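Local coordinates for glucuronan lyase A (Trichoderma reesei, PDB 2ZZJ), which probably cleaves glucuronan within its beta-1,4-linked chain as a polysaccharide lyase, and binds a calcium ion, at residues Met40-Thr45 and Tyr52-Asp57; Asn116-Ser121 and Leu143-Ala148. All coordinates share one frame; numbering follows the deposited sequence.

Contact 1: residues Met40-Thr45 and Tyr52-Asp57; sequences MTQTYT and YHSEVD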
ATOM      1  N   MET A  40       4.987   1.893  12.315  1.00 14.78           N
ATOM      2  CA  MET A  40       5.698   0.800  11.657  1.00 14.53           C
ATOM      3  C   MET A  40       7.158   1.213  11.525  1.00 15.29           C
ATOM      4  O   MET A  40       7.443   2.341  11.099  1.00 14.98           O
ATOM      5  CB  MET A  40       5.153   0.533  10.243  1.00 15.22           C
ATOM      6  CG  MET A  40       3.852  -0.291  10.182  1.00 15.20           C
ATOM      7  SD  MET A  40       2.543   0.453  11.121  1.00 15.89           S
ATOM      8  CE  MET A  40       1.147  -0.365  10.338  1.00 13.77           C
ATOM      9  N   THR A  41       8.071   0.323  11.894  1.00 15.14           N
ATOM     10  CA  THR A  41       9.518   0.588  11.685  1.00 14.93           C
ATOM     11  C   THR A  41      10.199  -0.574  10.984  1.00 15.61           C
ATOM     12  O   THR A  41       9.748  -1.751  11.081  1.00 14.89           O
ATOM     13  CB  THR A  41      10.269   0.954  13.003  1.00 15.47           C
ATOM     14  OG1 THR A  41      10.614  -0.239  13.728  1.00 15.30           O
ATOM     15  CG2 THR A  41       9.429   1.878  13.863  1.00 13.40           C
ATOM     16  N   GLN A  42      11.260  -0.254  10.249  1.00 15.31           N
ATOM     17  CA  GLN A  42      12.128  -1.279   9.672  1.00 15.59           C
ATOM     18  C   GLN A  42      13.591  -0.864   9.825  1.00 17.37           C
ATOM     19  O   GLN A  42      13.906   0.330   9.854  1.00 17.12           O
ATOM     20  CB  GLN A  42      11.814  -1.544   8.197  1.00 15.90           C
ATOM     21  CG  GLN A  42      10.745  -2.640   7.981  1.00 15.51           C
ATOM     22  CD  GLN A  42      11.298  -4.012   8.416  1.00 20.07           C
ATOM     23  OE1 GLN A  42      12.524  -4.186   8.508  1.00 20.46           O
ATOM     24  NE2 GLN A  42      10.407  -4.974   8.692  1.00 16.18           N
ATOM     25  N   THR A  43      14.477  -1.847   9.944  1.00 17.67           N
ATOM     26  CA  THR A  43      15.892  -1.572  10.222  1.00 19.13           C
ATOM     27  C   THR A  43      16.730  -2.370   9.254  1.00 20.53           C
ATOM     28  O   THR A  43      16.584  -3.602   9.153  1.00 20.49           O
ATOM     29  CB  THR A  43      16.283  -1.955  11.684  1.00 19.15           C
ATOM     30  OG1 THR A  43      15.509  -1.201  12.620  1.00 20.34           O
ATOM     31  CG2 THR A  43      17.787  -1.690  11.950  1.00 19.47           C
ATOM     32  N   TYR A  44      17.588  -1.685   8.514  1.00 21.08           N
ATOM     33  CA  TYR A  44      18.427  -2.354   7.528  1.00 22.88           C
ATOM     34  C   TYR A  44      19.479  -3.155   8.307  1.00 24.00           C
ATOM     35  O   TYR A  44      19.987  -2.661   9.311  1.00 23.62           O
ATOM     36  CB  TYR A  44      19.131  -1.334   6.610  1.00 22.04           C
ATOM     37  CG  TYR A  44      19.913  -1.999   5.487  1.00 22.72           C
ATOM     38  CD1 TYR A  44      19.261  -2.694   4.465  1.00 20.35           C
ATOM     39  CD2 TYR A  44      21.322  -1.959   5.465  1.00 22.63           C
ATOM     40  CE1 TYR A  44      19.983  -3.325   3.442  1.00 23.81           C
ATOM     41  CE2 TYR A  44      22.049  -2.589   4.450  1.00 23.09           C
ATOM     42  CZ  TYR A  44      21.392  -3.272   3.456  1.00 22.54           C
ATOM     43  OH  TYR A  44      22.106  -3.892   2.446  1.00 23.85           O
ATOM     44  N   THR A  45      19.773  -4.373   7.845  1.00 25.26           N
ATOM     45  CA  THR A  45      20.750  -5.268   8.527  1.00 27.08           C
ATOM     46  C   THR A  45      21.635  -5.889   7.440  1.00 28.28           C
ATOM     47  O   THR A  45      21.222  -6.814   6.732  1.00 28.25           O
ATOM     48  CB  THR A  45      20.061  -6.390   9.367  1.00 26.98           C
ATOM     49  OG1 THR A  45      19.236  -7.176   8.504  1.00 27.60           O
ATOM     50  CG2 THR A  45      19.195  -5.824  10.490  1.00 26.95           C
ATOM     51  N   TYR A  52      11.709  -7.017   4.092  1.00 20.79           N
ATOM     52  CA  TYR A  52      11.624  -6.046   5.161  1.00 18.73           C
ATOM     53  C   TYR A  52      10.204  -5.469   5.218  1.00 18.36           C
ATOM     54  O   TYR A  52       9.998  -4.272   4.987  1.00 17.33           O
ATOM     55  CB  TYR A  52      12.608  -4.916   4.871  1.00 18.92           C
ATOM     56  CG  TYR A  52      14.096  -5.232   5.039  1.00 19.04           C
ATOM     57  CD1 TYR A  52      14.723  -5.095   6.275  1.00 17.47           C
ATOM     58  CD2 TYR A  52      14.891  -5.580   3.923  1.00 20.29           C
ATOM     59  CE1 TYR A  52      16.124  -5.344   6.423  1.00 18.94           C
ATOM     60  CE2 TYR A  52      16.281  -5.819   4.063  1.00 18.85           C
ATOM     61  CZ  TYR A  52      16.870  -5.698   5.307  1.00 19.46           C
ATOM     62  OH  TYR A  52      18.239  -5.913   5.436  1.00 21.33           O
ATOM     63  N   HIS A  53       9.232  -6.327   5.522  1.00 17.07           N
ATOM     64  CA  HIS A  53       7.822  -5.911   5.650  1.00 17.06           C
ATOM     65  C   HIS A  53       7.490  -5.625   7.099  1.00 16.15           C
ATOM     66  O   HIS A  53       7.691  -6.478   7.976  1.00 16.66           O
ATOM     67  CB  HIS A  53       6.879  -7.049   5.264  1.00 17.33           C
ATOM     68  CG  HIS A  53       6.931  -7.466   3.839  1.00 16.77           C
ATOM     69  ND1 HIS A  53       7.797  -8.440   3.383  1.00 17.62           N
ATOM     70  CD2 HIS A  53       6.153  -7.129   2.785  1.00 17.17           C
ATOM     71  CE1 HIS A  53       7.567  -8.663   2.106  1.00 18.04           C
ATOM     72  NE2 HIS A  53       6.572  -7.884   1.718  1.00 19.48           N
ATOM     73  N   SER A  54       6.938  -4.449   7.367  1.00 14.49           N
ATOM     74  CA  SER A  54       6.267  -4.198   8.659  1.00 14.72           C
ATOM     75  C   SER A  54       4.847  -3.727   8.305  1.00 15.16           C
ATOM     76  O   SER A  54       4.650  -2.560   7.980  1.00 13.90           O
ATOM     77  CB  SER A  54       6.998  -3.144   9.482  1.00 15.78           C
ATOM     78  OG  SER A  54       8.198  -3.638  10.039  1.00 14.13           O
ATOM     79  N   GLU A  55       3.873  -4.638   8.330  1.00 13.96           N
ATOM     80  CA  GLU A  55       2.551  -4.390   7.732  1.00 14.20           C
ATOM     81  C   GLU A  55       1.427  -4.958   8.611  1.00 14.62           C
ATOM     82  O   GLU A  55       1.669  -5.845   9.462  1.00 13.07           O
ATOM     83  CB  GLU A  55       2.438  -5.065   6.340  1.00 13.29           C
ATOM     84  CG  GLU A  55       3.280  -4.410   5.214  1.00 14.09           C
ATOM     85  CD  GLU A  55       3.283  -5.222   3.930  1.00 16.14           C
ATOM     86  OE1 GLU A  55       3.289  -6.487   4.006  1.00 16.56           O
ATOM     87  OE2 GLU A  55       3.267  -4.605   2.838  1.00 15.25           O
ATOM     88  N   VAL A  56       0.223  -4.422   8.416  1.00 13.27           N
ATOM     89  CA  VAL A  56      -0.981  -5.030   8.962  1.00 13.06           C
ATOM     90  C   VAL A  56      -1.888  -5.362   7.800  1.00 14.21           C
ATOM     91  O   VAL A  56      -1.925  -4.626   6.805  1.00 13.87           O
ATOM     92  CB  VAL A  56      -1.682  -4.138   9.974  1.00 11.27           C
ATOM     93  CG1 VAL A  56      -0.801  -4.019  11.233  1.00 12.91           C
ATOM     94  CG2 VAL A  56      -1.973  -2.703   9.350  1.00 11.56           C
ATOM     95  N   ASP A  57      -2.585  -6.510   7.891  1.00 14.76           N
ATOM     96  CA  ASP A  57      -3.303  -7.051   6.726  1.00 15.88           C
ATOM     97  C   ASP A  57      -4.795  -7.004   6.981  1.00 15.73           C
ATOM     98  O   ASP A  57      -5.263  -7.390   8.075  1.00 14.99           O
ATOM     99  CB  ASP A  57      -2.981  -8.532   6.442  1.00 17.99           C
ATOM    100  CG  ASP A  57      -1.524  -8.795   6.079  1.00 21.55           C
ATOM    101  OD1 ASP A  57      -0.737  -7.831   5.977  1.00 19.33           O
ATOM    102  OD2 ASP A  57      -1.171 -10.020   5.960  1.00 22.98           O
TER
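S54 OG (chi1 -74°) and Y52 CG (chi1 -72°) both stand anti to their own carbonyl carbons, on the side of the strand that meets T41, Q42 and T45. The S54 hydroxyl is used twice. S54 OG donates to T41 O at 2.7 Å, from a position tilted out of the carbonyl plane, and accepts a weak, bent bond from Q42 NE2 at 2.9 Å. The stronger partner of that amide nitrogen is the carbonyl oxygen of E19.

The other end of the Q42 amide meets the Y52 ring at its edge: Q42 OE1 lies in the ring plane, 3.3 Å from Y52 CD1, with the amide turned almost perpendicular to the ring. T43 O approaches the same edge at Y52 CE1. Beyond it the phenol oxygen accepts a fairly straight bond from the backbone, T45 N to Y52 OH at 3.2 Å. Y44 CD1 comes to 3.9 Å from Y52 CZ, although the two rings are slid so far apart that they scarcely overlap.

At the other end M40 CE touches V56 CG2 at 4.0 Å, the two side chains crossing at about a right angle.

The pieces 40-43 and 53-57 run nearly antiparallel, yet their strands, 37-43 and 53-63, belong to different sheets of the beta-jelly roll. W204 in helix 202-207 meets both tyrosines edge-to-face, while strand 216-227 pairs with strand 37-43 and strand 15-18 with strand 53-63.

Contact 2: residues Asn116-Ser121 and Leu143-Ala148; sequences NNQLYS and LATVSA
N117, Q118 and L119 lie opposite V146, T145 and A144 at the open end of the beta hairpin formed by strands 118-126 and 135-145 of the jelly roll. Backbone hydrogen bonds come first. V146 N donates to N117 O at 2.8 Å and L119 N to A144 O at 2.8 Å, the latter almost straight at 173°; between them Q118 and T145 form a non-hydrogen-bonded antiparallel pair. L143 N adds a more bent bond to L119 O, 2.8 Å long, where the chain turns a corner.

The carbonyl oxygens of N117 and A144 also receive CA-H...O contacts, from T145 CA to N117 O and from Q118 CA to A144 O, each at 3.4 Å.

The polar side chains meet on the face shared by Q118 and T145. A bend at chi2 (-69°) brings Q118 CD within 4.0 Å of T145 OG1 and near A144 O. An alanine here would remove the Q118 amide and would probably leave the T145 hydroxyl without its polar neighbour across the pair.

Apolar contacts lie around L119, whose face, with A144, is partly covered by F172 of strand 166-172. V146 directs CG2 anti to its carbonyl carbon, against L119 CB at 4.0 Å. Farther along, L143 runs alongside L119 O with CB and CG, and L143 CD1 lies 3.8 Å from S121 CB.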
ATOM      1  N   ASN A 116      12.106   8.982  -3.891  1.00 18.68           N
ATOM      2  CA  ASN A 116      12.517  10.377  -3.627  1.00 19.98           C
ATOM      3  C   ASN A 116      11.448  11.021  -2.745  1.00 19.42           C
ATOM      4  O   ASN A 116      11.032  10.396  -1.762  1.00 19.66           O
ATOM      5  CB  ASN A 116      12.721  11.133  -4.954  1.00 20.64           C
ATOM      6  CG  ASN A 116      13.914  10.571  -5.759  1.00 24.72           C
ATOM      7  OD1 ASN A 116      15.038  10.574  -5.262  1.00 29.95           O
ATOM      8  ND2 ASN A 116      13.667  10.107  -6.990  1.00 24.06           N
ATOM      9  N   ASN A 117      10.950  12.213  -3.095  1.00 18.68           N
ATOM     10  CA  ASN A 117       9.886  12.818  -2.268  1.00 18.56           C
ATOM     11  C   ASN A 117       8.512  12.729  -2.924  1.00 17.86           C
ATOM     12  O   ASN A 117       7.631  13.551  -2.683  1.00 17.78           O
ATOM     13  CB  ASN A 117      10.214  14.271  -1.887  1.00 19.56           C
ATOM     14  CG  ASN A 117      10.194  15.197  -3.071  1.00 19.89           C
ATOM     15  OD1 ASN A 117      10.237  14.761  -4.219  1.00 22.37           O
ATOM     16  ND2 ASN A 117      10.125  16.501  -2.795  1.00 26.42           N
ATOM     17  N   GLN A 118       8.326  11.710  -3.741  1.00 17.97           N
ATOM     18  CA  GLN A 118       7.126  11.625  -4.553  1.00 17.92           C
ATOM     19  C   GLN A 118       6.336  10.360  -4.234  1.00 17.75           C
ATOM     20  O   GLN A 118       6.934   9.300  -4.058  1.00 17.25           O
ATOM     21  CB  GLN A 118       7.542  11.612  -6.018  1.00 18.93           C
ATOM     22  CG  GLN A 118       8.207  12.929  -6.471  1.00 20.68           C
ATOM     23  CD  GLN A 118       7.187  14.060  -6.508  1.00 21.73           C
ATOM     24  OE1 GLN A 118       7.414  15.144  -5.962  1.00 25.75           O
ATOM     25  NE2 GLN A 118       6.034  13.775  -7.070  1.00 20.77           N
ATOM     26  N   LEU A 119       5.007  10.494  -4.167  1.00 16.66           N
ATOM     27  CA  LEU A 119       4.096   9.338  -4.124  1.00 15.96           C
ATOM     28  C   LEU A 119       3.962   8.713  -5.500  1.00 15.93           C
ATOM     29  O   LEU A 119       3.597   9.406  -6.467  1.00 16.46           O
ATOM     30  CB  LEU A 119       2.707   9.762  -3.696  1.00 15.76           C
ATOM     31  CG  LEU A 119       1.726   8.690  -3.199  1.00 16.87           C
ATOM     32  CD1 LEU A 119       2.152   8.216  -1.832  1.00 16.36           C
ATOM     33  CD2 LEU A 119       0.302   9.237  -3.160  1.00 16.55           C
ATOM     34  N   TYR A 120       4.224   7.414  -5.576  1.00 14.98           N
ATOM     35  CA  TYR A 120       4.016   6.628  -6.782  1.00 16.15           C
ATOM     36  C   TYR A 120       2.905   5.597  -6.578  1.00 15.35           C
ATOM     37  O   TYR A 120       2.718   5.098  -5.464  1.00 14.34           O
ATOM     38  CB  TYR A 120       5.277   5.813  -7.048  1.00 17.35           C
ATOM     39  CG  TYR A 120       6.376   6.523  -7.804  1.00 19.41           C
ATOM     40  CD1 TYR A 120       6.940   5.925  -8.935  1.00 22.02           C
ATOM     41  CD2 TYR A 120       6.864   7.763  -7.375  1.00 20.05           C
ATOM     42  CE1 TYR A 120       7.959   6.550  -9.649  1.00 21.95           C
ATOM     43  CE2 TYR A 120       7.906   8.401  -8.091  1.00 23.06           C
ATOM     44  CZ  TYR A 120       8.434   7.774  -9.221  1.00 21.96           C
ATOM     45  OH  TYR A 120       9.464   8.393  -9.932  1.00 23.55           O
ATOM     46  N   SER A 121       2.216   5.203  -7.649  1.00 15.77           N
ATOM     47  CA  SER A 121       1.366   4.018  -7.555  1.00 15.41           C
ATOM     48  C   SER A 121       1.418   3.272  -8.860  1.00 18.04           C
ATOM     49  O   SER A 121       2.155   3.676  -9.771  1.00 17.75           O
ATOM     50  CB  SER A 121      -0.082   4.342  -7.139  1.00 16.75           C
ATOM     51  OG  SER A 121      -0.775   3.135  -6.792  1.00 14.96           O
ATOM     52  N   LEU A 143       2.689  11.356  -8.217  1.00 19.25           N
ATOM     53  CA  LEU A 143       1.294  11.725  -7.959  1.00 18.31           C
ATOM     54  C   LEU A 143       1.179  12.936  -7.073  1.00 18.73           C
ATOM     55  O   LEU A 143       0.241  13.748  -7.213  1.00 18.11           O
ATOM     56  CB  LEU A 143       0.525  10.557  -7.349  1.00 19.32           C
ATOM     57  CG  LEU A 143       0.517   9.262  -8.152  1.00 20.01           C
ATOM     58  CD1 LEU A 143      -0.047   8.109  -7.336  1.00 22.88           C
ATOM     59  CD2 LEU A 143      -0.315   9.488  -9.413  1.00 25.08           C
ATOM     60  N   ALA A 144       2.107  13.047  -6.129  1.00 17.77           N
ATOM     61  CA  ALA A 144       2.133  14.145  -5.189  1.00 18.64           C
ATOM     62  C   ALA A 144       3.472  14.203  -4.522  1.00 19.12           C
ATOM     63  O   ALA A 144       4.087  13.163  -4.236  1.00 18.03           O
ATOM     64  CB  ALA A 144       1.066  13.989  -4.107  1.00 18.90           C
ATOM     65  N   THR A 145       3.906  15.427  -4.249  1.00 19.13           N
ATOM     66  CA  THR A 145       5.046  15.681  -3.380  1.00 19.39           C
ATOM     67  C   THR A 145       4.661  15.387  -1.931  1.00 19.11           C
ATOM     68  O   THR A 145       3.622  15.855  -1.412  1.00 19.85           O
ATOM     69  CB  THR A 145       5.518  17.164  -3.513  1.00 20.40           C
ATOM     70  OG1 THR A 145       5.821  17.405  -4.887  1.00 24.47           O
ATOM     71  CG2 THR A 145       6.752  17.379  -2.713  1.00 21.67           C
ATOM     72  N   VAL A 146       5.499  14.603  -1.276  1.00 17.23           N
ATOM     73  CA  VAL A 146       5.221  14.173   0.070  1.00 17.86           C
ATOM     74  C   VAL A 146       6.177  14.850   1.043  1.00 18.18           C
ATOM     75  O   VAL A 146       7.409  14.645   0.957  1.00 18.86           O
ATOM     76  CB  VAL A 146       5.352  12.609   0.200  1.00 16.53           C
ATOM     77  CG1 VAL A 146       5.015  12.190   1.582  1.00 16.62           C
ATOM     78  CG2 VAL A 146       4.455  11.890  -0.817  1.00 17.10           C
ATOM     79  N   SER A 147       5.623  15.642   1.943  1.00 17.28           N
ATOM     80  CA  SER A 147       6.379  16.257   3.023  1.00 18.06           C
ATOM     81  C   SER A 147       6.575  15.316   4.204  1.00 17.72           C
ATOM     82  O   SER A 147       5.682  14.551   4.571  1.00 17.46           O
ATOM     83  CB  SER A 147       5.695  17.540   3.488  1.00 18.43           C
ATOM     84  OG  SER A 147       4.444  17.238   4.096  1.00 18.11           O
ATOM     85  N   ALA A 148       7.753  15.366   4.797  1.00 16.93           N
ATOM     86  CA  ALA A 148       8.027  14.583   5.995  1.00 16.46           C
ATOM     87  C   ALA A 148       7.417  15.209   7.246  1.00 16.84           C
ATOM     88  O   ALA A 148       7.200  16.432   7.303  1.00 17.23           O
ATOM     89  CB  ALA A 148       9.564  14.411   6.173  1.00 16.20           C
TER

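Contacts 1 and 2 illustrate two ways of joining strands in one jelly roll. In contact 1 the strands belong to different sheets and are linked mainly through side chains; in contact 2 neighbouring strands of a hairpin are joined through their backbones. They do not touch: their centres are 19 Å apart and their nearest atoms about 13 Å. One sheet nevertheless reaches both, running from strand 53-63 through 192-197, 86-95 and 106-115 to 118-126. Only contact 1 approaches the metal, the side chain of M40 lying about 9 Å from that of the calcium ligand D222 and about 12 Å from the calcium ion itself. Contact 2 lies away from that site.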